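Local coordinates for protein anti-H(O) lectin 1 (Ulex europaeus, PDB 1FX5) that binds carbohydrate as an L-fucose-specific legume lectin that recognises the O(H) blood group and carries calcium and manganese ions, at residues V31-V37 with Q223-L229. Residues are numbered along the deposited sequence; the frame is centred on the assembly and turned at random.
Sequences VLQLNKV and QATHEVL
Leu32 and Val228 form an antiparallel hydrogen-bonded pair, joined by two backbone bonds. Leu32 N donates to Val228 O over 3.1 Å, and Val228 N returns a nearly straight bond (172°) to Leu32 O at 3.0 Å. Gln33 and Glu227 make the next, non-hydrogen-bonded pair. A third backbone bond runs from Leu34 N to His226 O. Regular pairing then gives way to a side-chain link. Thr225 holds OG1 anti to its backbone N (chi1 -179°), and from there the hydroxyl donates to Asn35 O at 3.2 Å, nearly in line with the carbonyl. The CG of Gln33 lies against the same hydroxyl oxygen.

Leu32, Leu34 and Val228 make the buried, apolar side. The CD1 branch of Leu34 reaches Val228 CG2 at 4.2 Å, and Phe11 and Phe214 add to this apolar layer. Asn35 is buried here too. Its amide lies at the edge of the His226 ring, with the two planes 44° apart.

The other face is more mixed. Packing is tight at Val31, whose CG1 methyl lies 3.5 Å from Glu227 CB; the two side chains cross at about a right angle. The CG2 methyl meets Leu229 CD2. The partly exposed Gln33 runs alongside the Glu227 side chain. By contrast, the Val37 end is exposed to solvent. There Val37 lays CG1 near the carbonyl of Ala224. Gln223 OE1 comes within 3.6 Å of Val37 CB, but its hydrogen bond is to Gly38 N.

Strand 224-236 also pairs with strand 64-78, so the short strand 32-33 extends a sheet of the legume lectin beta-sandwich. The three main-chain bonds probably suffice to set the register, and the threonine hydroxyl carries the attachment one residue beyond them, to Asn35.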
ATOM      1  N   VAL A  31      12.772  15.652  -0.634  1.00 26.67           N
ATOM      2  CA  VAL A  31      12.900  15.159  -2.009  1.00 23.74           C
ATOM      3  C   VAL A  31      13.434  13.718  -2.038  1.00 23.25           C
ATOM      4  O   VAL A  31      14.259  13.338  -1.201  1.00 21.87           O
ATOM      5  CB  VAL A  31      13.879  16.087  -2.794  1.00 23.56           C
ATOM      6  CG1 VAL A  31      14.255  15.518  -4.159  1.00 23.23           C
ATOM      7  CG2 VAL A  31      13.238  17.436  -2.975  1.00 26.42           C
ATOM      8  N   LEU A  32      12.962  12.918  -2.992  1.00 21.56           N
ATOM      9  CA  LEU A  32      13.413  11.534  -3.121  1.00 18.85           C
ATOM     10  C   LEU A  32      14.630  11.528  -4.068  1.00 21.25           C
ATOM     11  O   LEU A  32      14.499  11.795  -5.267  1.00 21.04           O
ATOM     12  CB  LEU A  32      12.290  10.651  -3.689  1.00 17.26           C
ATOM     13  CG  LEU A  32      12.625   9.212  -4.113  1.00 17.14           C
ATOM     14  CD1 LEU A  32      12.991   8.371  -2.907  1.00 15.07           C
ATOM     15  CD2 LEU A  32      11.430   8.591  -4.846  1.00 15.15           C
ATOM     16  N   GLN A  33      15.814  11.264  -3.512  1.00 21.75           N
ATOM     17  CA  GLN A  33      17.057  11.226  -4.277  1.00 19.06           C
ATOM     18  C   GLN A  33      17.354   9.790  -4.713  1.00 19.29           C
ATOM     19  O   GLN A  33      17.678   8.930  -3.898  1.00 22.03           O
ATOM     20  CB  GLN A  33      18.208  11.787  -3.433  1.00 21.56           C
ATOM     21  CG  GLN A  33      19.477  12.023  -4.232  1.00 22.11           C
ATOM     22  CD  GLN A  33      20.604  12.568  -3.396  1.00 27.18           C
ATOM     23  OE1 GLN A  33      20.976  13.724  -3.534  1.00 29.13           O
ATOM     24  NE2 GLN A  33      21.170  11.734  -2.533  1.00 25.23           N
ATOM     25  N   LEU A  34      17.276   9.538  -6.007  1.00 17.84           N
ATOM     26  CA  LEU A  34      17.518   8.203  -6.522  1.00 20.16           C
ATOM     27  C   LEU A  34      18.957   7.676  -6.460  1.00 21.05           C
ATOM     28  O   LEU A  34      19.179   6.471  -6.381  1.00 20.85           O
ATOM     29  CB  LEU A  34      16.959   8.103  -7.957  1.00 20.11           C
ATOM     30  CG  LEU A  34      15.474   8.495  -8.124  1.00 22.44           C
ATOM     31  CD1 LEU A  34      15.060   8.475  -9.607  1.00 21.03           C
ATOM     32  CD2 LEU A  34      14.579   7.577  -7.279  1.00 17.41           C
ATOM     33  N   ASN A  35      19.936   8.566  -6.518  1.00 22.82           N
ATOM     34  CA  ASN A  35      21.328   8.144  -6.470  1.00 24.66           C
ATOM     35  C   ASN A  35      22.141   9.273  -5.891  1.00 26.52           C
ATOM     36  O   ASN A  35      21.708  10.425  -5.926  1.00 28.87           O
ATOM     37  CB  ASN A  35      21.855   7.821  -7.885  1.00 21.80           C
ATOM     38  CG  ASN A  35      22.028   9.071  -8.768  1.00 23.44           C
ATOM     39  OD1 ASN A  35      23.133   9.593  -8.904  1.00 25.14           O
ATOM     40  ND2 ASN A  35      20.943   9.531  -9.388  1.00 15.39           N
ATOM     41  N   LYS A  36      23.286   8.952  -5.306  1.00 28.46           N
ATOM     42  CA  LYS A  36      24.106  10.000  -4.753  1.00 29.95           C
ATOM     43  C   LYS A  36      25.359  10.151  -5.603  1.00 31.67           C
ATOM     44  O   LYS A  36      25.643   9.303  -6.462  1.00 32.34           O
ATOM     45  CB  LYS A  36      24.402   9.781  -3.269  1.00 30.19           C
ATOM     46  CG  LYS A  36      24.941   8.451  -2.897  1.00 34.64           C
ATOM     47  CD  LYS A  36      25.115   8.387  -1.384  1.00 36.76           C
ATOM     48  CE  LYS A  36      23.843   8.817  -0.663  1.00 40.62           C
ATOM     49  NZ  LYS A  36      23.924   8.586   0.815  1.00 41.40           N
ATOM     50  N   VAL A  37      25.996  11.314  -5.479  1.00 32.43           N
ATOM     51  CA  VAL A  37      27.213  11.634  -6.216  1.00 29.81           C
ATOM     52  C   VAL A  37      28.327  11.815  -5.187  1.00 31.66           C
ATOM     53  O   VAL A  37      28.064  11.933  -3.981  1.00 28.54           O
ATOM     54  CB  VAL A  37      27.027  12.912  -7.055  1.00 29.30           C
ATOM     55  CG1 VAL A  37      25.967  12.683  -8.141  1.00 24.14           C
ATOM     56  CG2 VAL A  37      26.599  14.062  -6.161  1.00 28.21           C
ATOM     57  N   GLN A 223      29.151  12.401 -13.322  1.00 20.89           N
ATOM     58  CA  GLN A 223      28.124  12.286 -12.314  1.00 20.27           C
ATOM     59  C   GLN A 223      27.045  13.332 -12.295  1.00 20.13           C
ATOM     60  O   GLN A 223      27.295  14.500 -12.521  1.00 22.56           O
ATOM     61  CB  GLN A 223      28.745  12.216 -10.918  1.00 19.14           C
ATOM     62  CG  GLN A 223      29.681  11.034 -10.707  1.00 20.98           C
ATOM     63  CD  GLN A 223      30.138  10.922  -9.255  1.00 24.69           C
ATOM     64  OE1 GLN A 223      30.144  11.911  -8.513  1.00 22.98           O
ATOM     65  NE2 GLN A 223      30.500   9.717  -8.840  1.00 20.60           N
ATOM     66  N   ALA A 224      25.838  12.873 -11.988  1.00 20.41           N
ATOM     67  CA  ALA A 224      24.655  13.715 -11.897  1.00 19.14           C
ATOM     68  C   ALA A 224      23.687  13.019 -10.935  1.00 18.37           C
ATOM     69  O   ALA A 224      23.719  11.786 -10.791  1.00 19.45           O
ATOM     70  CB  ALA A 224      24.011  13.887 -13.260  1.00 18.15           C
ATOM     71  N   THR A 225      22.911  13.803 -10.199  1.00 17.06           N
ATOM     72  CA  THR A 225      21.947  13.247  -9.266  1.00 19.00           C
ATOM     73  C   THR A 225      20.549  13.423  -9.925  1.00 20.06           C
ATOM     74  O   THR A 225      20.329  14.377 -10.674  1.00 18.71           O
ATOM     75  CB  THR A 225      22.064  13.922  -7.877  1.00 23.60           C
ATOM     76  OG1 THR A 225      21.102  13.334  -6.979  1.00 29.22           O
ATOM     77  CG2 THR A 225      21.832  15.424  -7.986  1.00 22.50           C
ATOM     78  N   HIS A 226      19.644  12.464  -9.710  1.00 19.55           N
ATOM     79  CA  HIS A 226      18.295  12.500 -10.288  1.00 17.67           C
ATOM     80  C   HIS A 226      17.333  12.518  -9.114  1.00 18.83           C
ATOM     81  O   HIS A 226      17.343  11.591  -8.303  1.00 19.29           O
ATOM     82  CB  HIS A 226      18.102  11.261 -11.182  1.00 17.32           C
ATOM     83  CG  HIS A 226      19.143  11.139 -12.254  1.00 16.75           C
ATOM     84  ND1 HIS A 226      20.355  10.511 -12.046  1.00 17.00           N
ATOM     85  CD2 HIS A 226      19.193  11.647 -13.509  1.00 18.38           C
ATOM     86  CE1 HIS A 226      21.112  10.646 -13.124  1.00 19.89           C
ATOM     87  NE2 HIS A 226      20.431  11.332 -14.028  1.00 19.22           N
ATOM     88  N   GLU A 227      16.465  13.534  -9.076  1.00 20.48           N
ATOM     89  CA  GLU A 227      15.494  13.719  -7.997  1.00 20.94           C
ATOM     90  C   GLU A 227      14.004  13.859  -8.323  1.00 20.59           C
ATOM     91  O   GLU A 227      13.621  14.582  -9.237  1.00 18.57           O
ATOM     92  CB  GLU A 227      15.974  14.922  -7.192  1.00 23.49           C
ATOM     93  CG  GLU A 227      17.343  14.642  -6.603  1.00 33.39           C
ATOM     94  CD  GLU A 227      18.125  15.872  -6.249  1.00 37.61           C
ATOM     95  OE1 GLU A 227      18.480  16.020  -5.079  1.00 44.52           O
ATOM     96  OE2 GLU A 227      18.437  16.679  -7.138  1.00 45.93           O
ATOM     97  N   VAL A 228      13.175  13.191  -7.530  1.00 16.00           N
ATOM     98  CA  VAL A 228      11.733  13.217  -7.715  1.00 16.40           C
ATOM     99  C   VAL A 228      11.111  14.085  -6.638  1.00 17.22           C
ATOM    100  O   VAL A 228      11.423  13.921  -5.449  1.00 17.20           O
ATOM    101  CB  VAL A 228      11.133  11.779  -7.662  1.00 16.89           C
ATOM    102  CG1 VAL A 228       9.617  11.827  -7.813  1.00 11.32           C
ATOM    103  CG2 VAL A 228      11.739  10.905  -8.778  1.00 14.48           C
ATOM    104  N   LEU A 229      10.210  14.977  -7.057  1.00 17.39           N
ATOM    105  CA  LEU A 229       9.527  15.897  -6.151  1.00 19.88           C
ATOM    106  C   LEU A 229       8.191  15.432  -5.549  1.00 22.09           C
ATOM    107  O   LEU A 229       7.834  15.820  -4.434  1.00 22.31           O
ATOM    108  CB  LEU A 229       9.320  17.238  -6.861  1.00 19.00           C
ATOM    109  CG  LEU A 229      10.561  18.047  -7.225  1.00 22.40           C
ATOM    110  CD1 LEU A 229      10.188  19.054  -8.274  1.00 22.20           C
ATOM    111  CD2 LEU A 229      11.149  18.734  -6.003  1.00 23.21           C
TER